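Local structure of V-type ATP synthase alpha chain (Nanoarchaeum equitans Kin4-M, 5BN3) at residues 207-212 with 432-437; 30-35 with 65-70; 542-547 with 554-559; 320-325 with 388-393. The protein is the A subunit of a V-type ATP synthase, a multidomain protein with a P-loop nucleotide-binding fold, modelled with adenosine-5'-diphosphate and magnesium. All coordinates share one frame; numbering follows the deposited sequence.

Interaction 1: residues 207-212 with 432-437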
# COMPACT_ATOMS: atom_id res chain seq x y z
N LEU A 207 18.37 -2.70 -30.81
CA LEU A 207 18.31 -4.11 -30.44
C LEU A 207 19.46 -4.92 -31.02
O LEU A 207 19.77 -6.01 -30.54
CB LEU A 207 16.97 -4.73 -30.87
CG LEU A 207 15.70 -4.12 -30.29
CD1 LEU A 207 14.51 -5.02 -30.56
CD2 LEU A 207 15.86 -3.89 -28.80
N ASP A 208 20.10 -4.40 -32.07
CA ASP A 208 21.18 -5.14 -32.73
C ASP A 208 22.57 -4.83 -32.16
O ASP A 208 23.45 -5.69 -32.15
CB ASP A 208 21.16 -4.90 -34.24
CG ASP A 208 19.94 -5.52 -34.91
OD1 ASP A 208 19.29 -6.38 -34.28
OD2 ASP A 208 19.64 -5.15 -36.07
N ILE A 209 22.76 -3.60 -31.69
CA ILE A 209 24.06 -3.18 -31.19
C ILE A 209 24.08 -2.98 -29.68
O ILE A 209 24.94 -3.52 -28.98
CB ILE A 209 24.53 -1.88 -31.87
CG1 ILE A 209 24.53 -2.04 -33.39
CG2 ILE A 209 25.91 -1.49 -31.38
CD1 ILE A 209 25.48 -3.10 -33.89
N MET A 210 23.12 -2.20 -29.18
CA MET A 210 23.10 -1.84 -27.77
C MET A 210 22.76 -3.02 -26.85
O MET A 210 23.50 -3.31 -25.92
CB MET A 210 22.13 -0.68 -27.54
CG MET A 210 22.46 0.57 -28.36
SD MET A 210 23.92 1.44 -27.75
CE MET A 210 25.13 0.93 -28.95
N PHE A 211 21.64 -3.70 -27.12
CA PHE A 211 21.22 -4.80 -26.26
C PHE A 211 20.88 -6.09 -27.01
O PHE A 211 19.79 -6.64 -26.85
CB PHE A 211 20.01 -4.37 -25.42
CG PHE A 211 20.21 -3.05 -24.71
CD1 PHE A 211 20.94 -2.98 -23.53
CD2 PHE A 211 19.66 -1.88 -25.22
CE1 PHE A 211 21.12 -1.78 -22.88
CE2 PHE A 211 19.84 -0.67 -24.57
CZ PHE A 211 20.57 -0.62 -23.40
N PRO A 212 21.83 -6.61 -27.81
CA PRO A 212 21.49 -7.77 -28.64
C PRO A 212 21.41 -9.06 -27.84
O PRO A 212 22.07 -9.19 -26.81
CB PRO A 212 22.66 -7.85 -29.62
CG PRO A 212 23.82 -7.32 -28.85
CD PRO A 212 23.25 -6.22 -27.97
N LYS A 432 31.98 -11.62 -30.36
CA LYS A 432 32.88 -12.31 -31.27
C LYS A 432 32.53 -11.95 -32.70
O LYS A 432 33.38 -11.51 -33.47
CB LYS A 432 32.74 -13.82 -31.11
CG LYS A 432 32.28 -14.29 -29.74
CD LYS A 432 31.58 -15.64 -29.86
CE LYS A 432 31.28 -16.25 -28.51
NZ LYS A 432 30.47 -17.49 -28.64
N TYR A 433 31.25 -12.13 -33.04
CA TYR A 433 30.75 -11.87 -34.38
C TYR A 433 31.03 -10.45 -34.84
O TYR A 433 31.48 -10.23 -35.97
CB TYR A 433 29.24 -12.13 -34.44
CG TYR A 433 28.59 -11.76 -35.75
CD1 TYR A 433 28.52 -12.68 -36.79
CD2 TYR A 433 28.04 -10.50 -35.96
CE1 TYR A 433 27.93 -12.35 -37.99
CE2 TYR A 433 27.45 -10.17 -37.16
CZ TYR A 433 27.40 -11.10 -38.17
OH TYR A 433 26.81 -10.77 -39.37
N PHE A 434 30.76 -9.48 -33.97
CA PHE A 434 30.92 -8.08 -34.32
C PHE A 434 32.38 -7.68 -34.45
O PHE A 434 32.74 -6.89 -35.32
CB PHE A 434 30.20 -7.18 -33.30
CG PHE A 434 28.70 -7.29 -33.36
CD1 PHE A 434 27.99 -6.73 -34.42
CD2 PHE A 434 27.99 -7.93 -32.35
CE1 PHE A 434 26.61 -6.83 -34.47
CE2 PHE A 434 26.61 -8.03 -32.40
CZ PHE A 434 25.92 -7.47 -33.47
N GLU A 435 33.23 -8.23 -33.58
CA GLU A 435 34.67 -7.98 -33.63
C GLU A 435 35.25 -8.34 -34.99
O GLU A 435 35.83 -7.49 -35.68
CB GLU A 435 35.37 -8.75 -32.53
N GLU A 436 35.08 -9.61 -35.37
CA GLU A 436 35.56 -10.13 -36.65
C GLU A 436 35.18 -9.25 -37.83
O GLU A 436 36.05 -8.78 -38.57
CB GLU A 436 34.99 -11.54 -36.88
CG GLU A 436 35.24 -12.54 -35.76
CD GLU A 436 36.62 -13.17 -35.81
OE1 GLU A 436 37.51 -12.61 -36.49
OE2 GLU A 436 36.81 -14.22 -35.16
N LEU A 437 33.88 -9.03 -37.99
CA LEU A 437 33.35 -8.38 -39.19
C LEU A 437 33.34 -6.86 -39.08
O LEU A 437 33.05 -6.16 -40.06
CB LEU A 437 31.94 -8.92 -39.49
CG LEU A 437 31.76 -10.44 -39.40
CD1 LEU A 437 30.39 -10.86 -39.92
CD2 LEU A 437 32.85 -11.18 -40.15
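Phe434 carries its ring off helix 427-437 with CG anti to the carbonyl carbon (chi1 -69°), and Ile209 on helix 205-210 is bent twice in the same sense, its second turn (chi2 -62°) swinging CD1 out to meet that ring. The two side chains cross at a slant, and the methyl CD1 of Ile209 lies 3.9 Å from CE1 of Phe434. An isoleucine suits this place because its long branch brings an apolar methyl to the aromatic ring and needs no polar partner. The outermost ring carbon makes the closer approach: CZ of Phe434 comes within 3.3 Å of the carbonyl oxygen Asp208 O. That oxygen is buried and has no hydrogen-bond partner in the model; the ring carbon covers it without replacing one. From its own helix Phe434 is backed by Tyr433, whose CD2 stands 4.0 Å above the centre of one ring face, while Val441 of helix 441-458 also packs on it. The carboxylate of Asp208 is engaged away from the ring, accepting from Thr202 OG1 and Gly203 N. These two bonds link helix 205-210, which includes a wider pi-type turn, to the residues that lead into it. Ile209 also touches Thr506 and Met510 of helix 503-523. The contact is one part of the helix-to-helix packing between the nucleotide-binding domain and the helical C-terminal domain of V and A type ATP synthases, where Arg445 also bonds to Ile209 O and Met210 O.

Interaction 2: residues 30-35 with 65-70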
# COMPACT_ATOMS: atom_id res chain seq x y z
N LYS A 30 -21.03 -29.12 -27.67
CA LYS A 30 -19.70 -29.73 -27.69
C LYS A 30 -18.56 -28.71 -27.75
O LYS A 30 -17.78 -28.69 -28.71
CB LYS A 30 -19.58 -30.71 -28.86
CG LYS A 30 -20.53 -31.90 -28.77
CD LYS A 30 -20.35 -32.80 -29.98
CE LYS A 30 -20.71 -34.25 -29.66
NZ LYS A 30 -20.20 -35.18 -30.70
N LEU A 31 -18.47 -27.87 -26.73
CA LEU A 31 -17.40 -26.88 -26.65
C LEU A 31 -16.11 -27.56 -26.20
O LEU A 31 -16.13 -28.42 -25.32
CB LEU A 31 -17.79 -25.77 -25.67
CG LEU A 31 -19.18 -25.17 -25.89
CD1 LEU A 31 -19.52 -24.14 -24.82
CD2 LEU A 31 -19.27 -24.54 -27.27
N ILE A 32 -15.00 -27.17 -26.81
CA ILE A 32 -13.70 -27.74 -26.45
C ILE A 32 -13.30 -27.33 -25.03
O ILE A 32 -13.30 -26.15 -24.69
CB ILE A 32 -12.59 -27.31 -27.43
CG1 ILE A 32 -12.99 -27.64 -28.88
CG2 ILE A 32 -11.27 -27.98 -27.08
CD1 ILE A 32 -13.19 -29.12 -29.14
N GLY A 33 -12.97 -28.32 -24.21
CA GLY A 33 -12.51 -28.09 -22.86
C GLY A 33 -11.35 -29.00 -22.52
O GLY A 33 -11.05 -29.93 -23.27
N GLU A 34 -10.70 -28.74 -21.40
CA GLU A 34 -9.58 -29.56 -20.95
C GLU A 34 -9.66 -29.78 -19.45
O GLU A 34 -9.80 -28.82 -18.68
CB GLU A 34 -8.25 -28.90 -21.33
CG GLU A 34 -7.01 -29.73 -21.04
CD GLU A 34 -5.73 -29.00 -21.40
OE1 GLU A 34 -5.78 -27.77 -21.64
OE2 GLU A 34 -4.66 -29.65 -21.43
N VAL A 35 -9.59 -31.03 -19.02
CA VAL A 35 -9.59 -31.35 -17.59
C VAL A 35 -8.28 -30.90 -16.95
O VAL A 35 -7.20 -31.30 -17.38
CB VAL A 35 -9.79 -32.86 -17.35
CG1 VAL A 35 -9.79 -33.16 -15.86
CG2 VAL A 35 -11.10 -33.32 -17.96
N LYS A 65 -7.92 -38.00 -25.45
CA LYS A 65 -6.72 -37.40 -26.00
C LYS A 65 -6.42 -36.05 -25.37
O LYS A 65 -7.32 -35.37 -24.88
N PRO A 66 -5.14 -35.66 -25.37
CA PRO A 66 -4.74 -34.35 -24.86
C PRO A 66 -4.87 -33.28 -25.94
O PRO A 66 -5.22 -33.60 -27.08
CB PRO A 66 -3.26 -34.56 -24.52
CG PRO A 66 -2.80 -35.58 -25.50
CD PRO A 66 -3.98 -36.50 -25.73
N LEU A 67 -4.61 -32.03 -25.58
CA LEU A 67 -4.72 -30.92 -26.52
C LEU A 67 -3.53 -30.94 -27.48
O LEU A 67 -2.38 -30.84 -27.05
CB LEU A 67 -4.78 -29.59 -25.76
CG LEU A 67 -5.47 -28.40 -26.42
CD1 LEU A 67 -6.87 -28.79 -26.84
CD2 LEU A 67 -5.52 -27.21 -25.47
N THR A 68 -3.81 -31.07 -28.77
CA THR A 68 -2.76 -31.21 -29.77
C THR A 68 -2.83 -30.17 -30.89
O THR A 68 -3.84 -29.49 -31.06
CB THR A 68 -2.78 -32.61 -30.43
OG1 THR A 68 -3.97 -32.75 -31.21
CG2 THR A 68 -2.74 -33.70 -29.37
N ILE A 69 -1.74 -30.08 -31.65
CA ILE A 69 -1.70 -29.25 -32.85
C ILE A 69 -1.18 -30.10 -34.02
O ILE A 69 -0.29 -30.93 -33.85
CB ILE A 69 -0.79 -28.01 -32.66
CG1 ILE A 69 -0.72 -27.18 -33.95
CG2 ILE A 69 0.61 -28.42 -32.23
CD1 ILE A 69 -2.06 -26.65 -34.40
N GLU A 70 -1.77 -29.90 -35.20
CA GLU A 70 -1.29 -30.57 -36.40
C GLU A 70 -0.06 -29.86 -36.93
O GLU A 70 -0.09 -28.65 -37.20
CB GLU A 70 -2.38 -30.61 -37.47
CG GLU A 70 -3.54 -31.55 -37.16
CD GLU A 70 -4.67 -31.45 -38.16
OE1 GLU A 70 -4.53 -30.68 -39.14
OE2 GLU A 70 -5.70 -32.13 -37.98
O HOH W 1 -4.09 -31.65 -22.64
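Ile32 and Glu34, on strand 31-39 of the N-terminal beta-barrel of the ATP synthase alpha/beta family, meet Leu67, on the chain between strand 60-61 and strand 68-71. Strand 31-39 is held between strands 23-26 and 42-47 of an antiparallel sheet, and a G1 beta bulge at Lys30 and Leu31, opposite Val26, marks its start. Ile32 and Glu34, two residues apart on one strand, both point to the side where Leu67 arrives. A leucine suits this crossing, since its fork offers one methyl to each neighbour. CD1 makes a loose apolar contact with CG2 of Ile32 at 4.5 Å, and Val23 of the adjacent strand touches both residues. CD2 lies 3.9 Å from OE1 of Glu34, whose chain, with CG anti to the backbone N (chi1 -174°) and extended beyond it, runs across the leucine at about a right angle. The glutamate is a buried acid, and its carboxylate is satisfied from beyond the contact: Tyr48 OH bonds to OE1 and Arg185 NE makes a salt bridge to OE2, so the leucine lies against a group already fixed in position. No direct hydrogen bond joins the two segments. A water seems to connect them instead, although its separation from Glu34 OE2 is too short to be trusted. On the other side the geometry is ordinary: the backbone N of Leu67 donates to this water over 3.0 Å.

Interaction 3: residues 542-547 with 554-559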
# COMPACT_ATOMS: atom_id res chain seq x y z
N ILE A 542 22.04 13.48 -38.29
CA ILE A 542 20.75 13.12 -37.72
C ILE A 542 19.72 12.73 -38.79
O ILE A 542 18.87 11.86 -38.56
CB ILE A 542 20.22 14.26 -36.80
CG1 ILE A 542 21.05 14.32 -35.52
CG2 ILE A 542 18.76 14.07 -36.46
CD1 ILE A 542 20.68 15.47 -34.59
N LYS A 543 19.82 13.34 -39.97
CA LYS A 543 18.88 13.08 -41.06
C LYS A 543 19.25 11.87 -41.91
O LYS A 543 18.47 11.44 -42.77
CB LYS A 543 18.76 14.32 -41.95
CG LYS A 543 18.17 15.54 -41.26
CD LYS A 543 18.42 16.80 -42.07
CE LYS A 543 17.88 16.68 -43.49
NZ LYS A 543 18.17 17.90 -44.30
N LEU A 544 20.44 11.31 -41.67
CA LEU A 544 20.97 10.20 -42.47
C LEU A 544 20.03 8.99 -42.56
O LEU A 544 19.81 8.46 -43.65
CB LEU A 544 22.32 9.74 -41.91
CG LEU A 544 23.57 10.51 -42.33
CD1 LEU A 544 24.78 10.03 -41.54
CD2 LEU A 544 23.82 10.31 -43.81
N ARG A 545 19.49 8.57 -41.42
CA ARG A 545 18.67 7.35 -41.35
C ARG A 545 17.43 7.39 -42.23
O ARG A 545 16.87 6.35 -42.57
CB ARG A 545 18.29 7.05 -39.89
CG ARG A 545 17.52 8.16 -39.18
CD ARG A 545 17.23 7.80 -37.72
NE ARG A 545 16.57 8.88 -36.99
CZ ARG A 545 15.26 8.95 -36.78
NH1 ARG A 545 14.46 8.00 -37.24
NH2 ARG A 545 14.75 9.97 -36.10
N TYR A 546 17.00 8.59 -42.61
CA TYR A 546 15.83 8.75 -43.47
C TYR A 546 16.16 8.62 -44.95
O TYR A 546 15.28 8.77 -45.80
CB TYR A 546 15.16 10.10 -43.20
CG TYR A 546 14.32 10.12 -41.96
CD1 TYR A 546 13.11 9.44 -41.91
CD2 TYR A 546 14.72 10.82 -40.83
CE1 TYR A 546 12.33 9.46 -40.77
CE2 TYR A 546 13.95 10.84 -39.69
CZ TYR A 546 12.75 10.16 -39.67
OH TYR A 546 11.97 10.17 -38.54
N LYS A 547 17.42 8.35 -45.27
CA LYS A 547 17.84 8.32 -46.67
C LYS A 547 17.86 6.92 -47.29
O LYS A 547 17.97 5.92 -46.57
CB LYS A 547 19.16 9.07 -46.86
CG LYS A 547 18.97 10.58 -46.69
CD LYS A 547 20.25 11.38 -46.89
CE LYS A 547 19.93 12.88 -46.83
NZ LYS A 547 21.15 13.73 -46.68
N GLU A 554 26.25 8.42 -50.17
CA GLU A 554 26.69 9.67 -50.78
C GLU A 554 26.79 10.78 -49.75
O GLU A 554 27.75 11.56 -49.74
CB GLU A 554 25.73 10.09 -51.90
CG GLU A 554 25.67 9.14 -53.09
CD GLU A 554 24.79 7.92 -52.85
OE1 GLU A 554 24.17 7.45 -53.83
OE2 GLU A 554 24.72 7.43 -51.71
N GLU A 555 25.80 10.86 -48.87
CA GLU A 555 25.77 11.88 -47.83
C GLU A 555 26.89 11.70 -46.81
O GLU A 555 27.43 12.68 -46.29
CB GLU A 555 24.41 11.89 -47.13
CG GLU A 555 24.24 13.03 -46.14
CD GLU A 555 24.18 14.38 -46.83
OE1 GLU A 555 23.70 14.45 -47.98
OE2 GLU A 555 24.60 15.38 -46.21
N ILE A 556 27.25 10.45 -46.55
CA ILE A 556 28.35 10.14 -45.63
C ILE A 556 29.67 10.64 -46.20
O ILE A 556 30.47 11.26 -45.49
CB ILE A 556 28.43 8.63 -45.34
CG1 ILE A 556 27.41 8.25 -44.26
CG2 ILE A 556 29.82 8.24 -44.87
CD1 ILE A 556 27.46 6.79 -43.88
N LYS A 557 29.90 10.36 -47.48
CA LYS A 557 31.07 10.88 -48.17
C LYS A 557 31.07 12.40 -48.08
O LYS A 557 32.11 13.01 -47.83
CB LYS A 557 31.08 10.44 -49.64
CG LYS A 557 31.14 8.93 -49.82
CD LYS A 557 31.31 8.55 -51.29
CE LYS A 557 31.42 7.04 -51.47
NZ LYS A 557 31.79 6.67 -52.86
N ALA A 558 29.90 13.01 -48.25
CA ALA A 558 29.76 14.46 -48.14
C ALA A 558 30.08 14.97 -46.74
O ALA A 558 30.69 16.02 -46.58
CB ALA A 558 28.36 14.87 -48.55
N ILE A 559 29.65 14.22 -45.73
CA ILE A 559 29.88 14.59 -44.33
C ILE A 559 31.35 14.41 -43.94
O ILE A 559 31.91 15.25 -43.23
CB ILE A 559 28.96 13.79 -43.37
CG1 ILE A 559 27.50 14.23 -43.56
CG2 ILE A 559 29.36 13.99 -41.92
CD1 ILE A 559 26.50 13.37 -42.84
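After helix 537-542 the backbone keeps helical angles over 543-545 but closes with short-turn bonds, Lys547 N to Leu544 O and Tyr546 N to Lys543 O, before the chain returns as helix 552-562 and brings the CA atoms of Leu544 and Glu555 to 7.4 Å. The end of the Leu544 side chain reaches the helix, and its two methyls divide the contact. Its CD2 presses on CG of Glu555 at 3.6 Å, while CD1 meets CD1 of Ile559 tip to tip at 4.0 Å. Ile556 closes the group, its CG1 lying 4.2 Å from Leu544 CD2. Beyond this apolar patch, Lys547 stretches out fully extended to make a salt bridge from NZ to OE1 of Glu555 at 3.0 Å. The hydrogen bond within it is weak, and OE2 stands farther off. Glu555 suits both jobs: its methylenes cover the leucine, and the bend at chi2 (67°) turns its carboxylate to the lysine. Leu509 and Ile512 of helix 503-523 also pack on Leu544. The arrangement packs the connection after helix 537-542 against helix 552-562 in the C-terminal helical region, an apolar group with a salt bridge beside it.

Interaction 4: residues 320-325 with 388-393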
# COMPACT_ATOMS: atom_id res chain seq x y z
N ASP A 320 2.67 -11.36 -27.72
CA ASP A 320 2.12 -10.05 -27.37
C ASP A 320 0.65 -10.21 -27.00
O ASP A 320 -0.19 -10.35 -27.88
CB ASP A 320 2.26 -9.11 -28.58
CG ASP A 320 1.72 -7.72 -28.33
OD1 ASP A 320 1.63 -7.30 -27.15
OD2 ASP A 320 1.40 -7.02 -29.32
N SER A 321 0.31 -10.21 -25.71
CA SER A 321 1.25 -9.98 -24.62
C SER A 321 1.13 -11.07 -23.55
O SER A 321 0.04 -11.61 -23.33
CB SER A 321 0.98 -8.61 -23.99
OG SER A 321 1.37 -8.58 -22.63
N THR A 322 2.24 -11.39 -22.89
CA THR A 322 2.26 -12.46 -21.89
C THR A 322 1.45 -12.14 -20.63
O THR A 322 1.04 -13.04 -19.90
CB THR A 322 3.69 -12.85 -21.48
OG1 THR A 322 4.35 -11.72 -20.89
CG2 THR A 322 4.47 -13.32 -22.69
N SER A 323 1.23 -10.86 -20.37
CA SER A 323 0.40 -10.44 -19.25
C SER A 323 -1.05 -10.92 -19.37
O SER A 323 -1.72 -11.16 -18.36
CB SER A 323 0.43 -8.92 -19.10
OG SER A 323 1.76 -8.46 -18.90
N ARG A 324 -1.53 -11.07 -20.60
CA ARG A 324 -2.90 -11.51 -20.84
C ARG A 324 -3.05 -12.99 -20.50
O ARG A 324 -4.11 -13.44 -20.04
CB ARG A 324 -3.31 -11.25 -22.29
CG ARG A 324 -3.05 -9.82 -22.76
CD ARG A 324 -3.64 -8.80 -21.81
NE ARG A 324 -3.24 -7.45 -22.18
CZ ARG A 324 -3.07 -6.46 -21.31
NH1 ARG A 324 -3.25 -6.67 -20.01
NH2 ARG A 324 -2.70 -5.26 -21.73
N TRP A 325 -1.99 -13.75 -20.75
CA TRP A 325 -1.92 -15.16 -20.38
C TRP A 325 -1.91 -15.27 -18.86
O TRP A 325 -2.59 -16.12 -18.28
CB TRP A 325 -0.65 -15.79 -20.98
CG TRP A 325 -0.30 -17.17 -20.46
CD1 TRP A 325 -1.15 -18.12 -19.99
CD2 TRP A 325 1.02 -17.73 -20.36
NE1 TRP A 325 -0.44 -19.24 -19.60
CE2 TRP A 325 0.89 -19.02 -19.82
CE3 TRP A 325 2.30 -17.26 -20.68
CZ2 TRP A 325 1.99 -19.85 -19.59
CZ3 TRP A 325 3.39 -18.09 -20.45
CH2 TRP A 325 3.23 -19.37 -19.91
N GLU A 388 6.03 -5.32 -10.68
CA GLU A 388 4.93 -6.29 -10.58
C GLU A 388 5.40 -7.71 -10.93
O GLU A 388 6.43 -7.88 -11.59
CB GLU A 388 3.77 -5.82 -11.47
CG GLU A 388 4.08 -5.76 -12.95
CD GLU A 388 3.74 -7.04 -13.66
OE1 GLU A 388 4.23 -7.25 -14.79
OE2 GLU A 388 2.96 -7.85 -13.09
N PRO A 389 4.65 -8.74 -10.48
CA PRO A 389 5.09 -10.14 -10.58
C PRO A 389 5.40 -10.66 -11.99
O PRO A 389 6.40 -11.37 -12.14
CB PRO A 389 3.91 -10.93 -10.00
CG PRO A 389 3.27 -9.98 -9.06
CD PRO A 389 3.40 -8.63 -9.70
N VAL A 390 4.58 -10.34 -12.98
CA VAL A 390 4.81 -10.85 -14.33
C VAL A 390 6.15 -10.37 -14.88
O VAL A 390 6.95 -11.16 -15.38
CB VAL A 390 3.67 -10.47 -15.30
CG1 VAL A 390 3.89 -11.10 -16.66
CG2 VAL A 390 2.33 -10.91 -14.74
N THR A 391 6.40 -9.07 -14.78
CA THR A 391 7.67 -8.50 -15.24
C THR A 391 8.84 -9.09 -14.46
O THR A 391 9.83 -9.52 -15.05
CB THR A 391 7.69 -6.97 -15.09
OG1 THR A 391 6.60 -6.39 -15.81
CG2 THR A 391 9.00 -6.41 -15.63
N GLN A 392 8.73 -9.10 -13.13
CA GLN A 392 9.84 -9.54 -12.28
C GLN A 392 10.16 -11.02 -12.44
O GLN A 392 11.33 -11.40 -12.49
CB GLN A 392 9.58 -9.18 -10.82
CG GLN A 392 9.69 -7.68 -10.54
CD GLN A 392 11.01 -7.10 -11.00
OE1 GLN A 392 12.06 -7.72 -10.83
NE2 GLN A 392 10.96 -5.92 -11.61
N ASN A 393 9.13 -11.86 -12.50
CA ASN A 393 9.34 -13.29 -12.76
C ASN A 393 10.01 -13.52 -14.11
O ASN A 393 10.93 -14.33 -14.22
CB ASN A 393 8.01 -14.05 -12.73
CG ASN A 393 7.48 -14.24 -11.32
OD1 ASN A 393 8.21 -14.11 -10.34
ND2 ASN A 393 6.19 -14.56 -11.21
O HOH W 2 1.86 -7.72 -16.29
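Val390 sets its CG1 methyl against Thr322 and Ser323 where two helices begin near each other, helix 322-335 and helix 389-395, both in the P-loop nucleotide-binding domain. The methyl stands 4.1 Å from Ser323 OG and 4.3 Å from Thr322 OG1. It is placed there by a first torsion that puts CG1 anti to the backbone N (chi1 -176°). Small hydroxyl residues let the backbones come near, with CA of Ser323 and CA of Val390 6.6 Å apart, while the methyl contact itself is loose. Their polar ends are satisfied by strand 370-379 and the turn after it, through Ala378 O for Thr322 and Ser380 N for Ser323. Val379 of that strand packs on Val390 as well. A single water joins the segments, 2.7 Å from Ser323 OG and donating to Glu388 OE1. Glu388 is the N-cap of its helix, with both carboxylate oxygens in use. OE2 takes the backbone N of Val390 from above the carboxylate plane. OE1 is gripped by Thr391 twice, from one face of the plane: by N and, at 2.7 Å, by the hydroxyl OG1 on the anti side. These bonds fix the rotation of the carboxylate. Farther back, Asp320 ends strand 314-320 and bonds to Thr230 of the adenosine-5'-diphosphate pocket, and a cis peptide leads from it into Ser321. Ser321 is the N-cap of the other helix, its OG accepting from Ser323 N at 3.2 Å with an N-H...O angle of 148°.

How the interactions relate
Interactions 1, 3 and 4 are buried, while interaction 2 is partly buried at the N-terminal barrel. Interactions 2 and 3 lie on opposite sides of the chain's centre, about 56 Å apart between centres. Interaction 4 is nested within the chain loop closed by interaction 1 and lies nearest the centre of the chain. There a valine methyl rests on two hydroxyl residues and a water bridges the segments, with capping inside each one, whereas interaction 1 joins two domains through an aromatic ring. Helix 503-523 touches both Ile209 and Leu544, linking interactions 1 and 3 in the helical part. Only interaction 3 includes a salt bridge across its segments; in interaction 2 the acid's charged partner lies outside them.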